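Local coordinates for protein putative Transcriptional Regulator (Rhodococcus sp., PDB 2IA2) that probably acts as an IclR-family transcriptional regulator, binding DNA through a helix-turn-helix domain and sensing a small effector through its C-terminal domain, at residues Ala147-Arg152 against Leu209-Ala214. Sequence-based numbering, arbitrary orientation.
Sequences ATSMGR and LRSMAA
S149, in the first turn of helix 149-156, pushes its hydroxyl between the side chains of S211 and A213, two residues on the same face of strand 209-217. Its OG sits 3.3 Å from S211 CB and equally 3.3 Å from A213 CB, over the backbone of M212, whose own CB points away from the helix. Chi1 of 66° sets this OG between its own backbone N and carbonyl carbon and brings it down onto the strand. Beside it, A213 CB fits under the start of the helix, 3.5 Å from M150 N and 3.6 Å from M150 CG. The tight part is small, built on S149, A213 and the CB of S211 with the base of the M150 chain; M150 CA and A213 CA lie 5.2 Å apart. No hydrogen bond crosses it; S211 OG turns instead to S230 OG on the adjacent strand. Toward L209 and R210 the segments diverge, and there the strand is partly exposed, R210 reaching out to a salt bridge with D202. The helix start is fixed from within: T148 is the N-cap, its OG1 accepting from G151 N at 2.9 Å. R152 leads away from the strand to pair with E204. The contact seats the first turn of helix 149-156 on one face of the antiparallel sheet in the GAF-like C-terminal domain. S149 also rests on C199 and L201 of strand 199-202, while M150 extends the other way, over A226 and N228 of strand 223-232 to I121 and Y123 of strand 120-127.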
loop_
_atom_site.group_PDB
_atom_site.type_symbol
_atom_site.label_atom_id
_atom_site.label_comp_id
_atom_site.label_asym_id
_atom_site.label_seq_id
_atom_site.Cartn_x
_atom_site.Cartn_y
_atom_site.Cartn_z
ATOM N N ALA A 147 17.368 -11.911 24.264
ATOM C CA ALA A 147 16.667 -12.623 25.317
ATOM C C ALA A 147 15.164 -12.760 25.056
ATOM O O ALA A 147 14.411 -13.157 25.952
ATOM C CB ALA A 147 16.945 -11.950 26.714
ATOM N N THR A 148 14.738 -12.469 23.820
ATOM C CA THR A 148 13.329 -12.584 23.433
ATOM C C THR A 148 13.227 -13.456 22.192
ATOM O O THR A 148 14.199 -13.544 21.422
ATOM C CB THR A 148 12.745 -11.187 23.112
ATOM O OG1 THR A 148 13.520 -10.633 22.065
ATOM C CG2 THR A 148 12.809 -10.283 24.327
ATOM N N SER A 149 12.067 -14.077 21.990
ATOM C CA SER A 149 11.846 -14.922 20.852
ATOM C C SER A 149 11.796 -14.088 19.588
ATOM O O SER A 149 12.395 -14.449 18.608
ATOM C CB SER A 149 10.577 -15.815 21.018
ATOM O OG SER A 149 9.355 -15.065 21.049
HETATM N N MSE A 150 11.079 -12.961 19.627
HETATM C CA MSE A 150 11.050 -12.028 18.503
HETATM C C MSE A 150 12.469 -11.484 18.188
HETATM O O MSE A 150 12.841 -11.372 17.040
HETATM C CB MSE A 150 10.082 -10.878 18.805
HETATM C CG MSE A 150 8.660 -11.388 18.706
HETATM SE SE MSE A 150 7.274 -10.043 18.748
HETATM C CE MSE A 150 7.538 -9.320 20.524
ATOM N N GLY A 151 13.249 -11.181 19.209
ATOM C CA GLY A 151 14.604 -10.698 19.015
ATOM C C GLY A 151 15.483 -11.671 18.282
ATOM O O GLY A 151 16.219 -11.265 17.374
ATOM N N ARG A 152 15.407 -12.960 18.637
ATOM C CA ARG A 152 16.197 -13.988 17.940
ATOM C C ARG A 152 15.773 -14.205 16.536
ATOM O O ARG A 152 16.598 -14.485 15.680
ATOM C CB ARG A 152 16.221 -15.303 18.726
ATOM C CG ARG A 152 16.943 -15.054 20.015
ATOM C CD ARG A 152 17.183 -16.334 20.805
ATOM N NE ARG A 152 17.796 -15.997 22.094
ATOM C CZ ARG A 152 17.997 -16.877 23.078
ATOM N NH1 ARG A 152 17.669 -18.165 22.929
ATOM N NH2 ARG A 152 18.546 -16.470 24.211
ATOM N N LEU A 209 7.918 -17.662 32.272
ATOM C CA LEU A 209 7.369 -17.044 31.033
ATOM C C LEU A 209 7.926 -17.703 29.814
ATOM O O LEU A 209 9.129 -17.875 29.713
ATOM C CB LEU A 209 7.672 -15.525 30.975
ATOM C CG LEU A 209 7.401 -14.700 29.691
ATOM C CD1 LEU A 209 5.911 -14.577 29.423
ATOM C CD2 LEU A 209 7.919 -13.353 29.903
ATOM N N ARG A 210 7.068 -18.037 28.858
ATOM C CA ARG A 210 7.515 -18.565 27.576
ATOM C C ARG A 210 7.008 -17.735 26.391
ATOM O O ARG A 210 5.949 -17.153 26.468
ATOM C CB ARG A 210 7.045 -19.991 27.412
ATOM C CG ARG A 210 7.856 -20.969 28.222
ATOM C CD ARG A 210 7.421 -22.359 27.960
ATOM N NE ARG A 210 8.103 -23.257 28.861
ATOM C CZ ARG A 210 7.544 -24.342 29.382
ATOM N NH1 ARG A 210 6.271 -24.655 29.098
ATOM N NH2 ARG A 210 8.274 -25.117 30.187
ATOM N N SER A 211 7.764 -17.711 25.300
ATOM C CA SER A 211 7.375 -16.942 24.093
ATOM C C SER A 211 7.745 -17.752 22.912
ATOM O O SER A 211 8.745 -18.460 22.974
ATOM C CB SER A 211 8.165 -15.649 24.018
ATOM O OG SER A 211 7.772 -14.816 25.108
HETATM N N MSE A 212 6.987 -17.607 21.821
HETATM C CA MSE A 212 7.391 -18.187 20.533
HETATM C C MSE A 212 7.131 -17.192 19.415
HETATM O O MSE A 212 6.143 -16.477 19.476
HETATM C CB MSE A 212 6.653 -19.490 20.267
HETATM C CG MSE A 212 5.138 -19.377 20.175
HETATM SE SE MSE A 212 4.216 -20.584 21.532
HETATM C CE MSE A 212 4.917 -19.746 23.302
ATOM N N ALA A 213 8.016 -17.123 18.437
ATOM C CA ALA A 213 7.937 -16.079 17.420
ATOM C C ALA A 213 8.275 -16.603 16.039
ATOM O O ALA A 213 8.972 -17.611 15.894
ATOM C CB ALA A 213 8.855 -14.892 17.777
ATOM N N ALA A 214 7.812 -15.893 15.023
ATOM C CA ALA A 214 8.031 -16.277 13.648
ATOM C C ALA A 214 8.333 -14.972 12.880
ATOM O O ALA A 214 7.894 -13.882 13.289
ATOM C CB ALA A 214 6.795 -16.909 13.110
#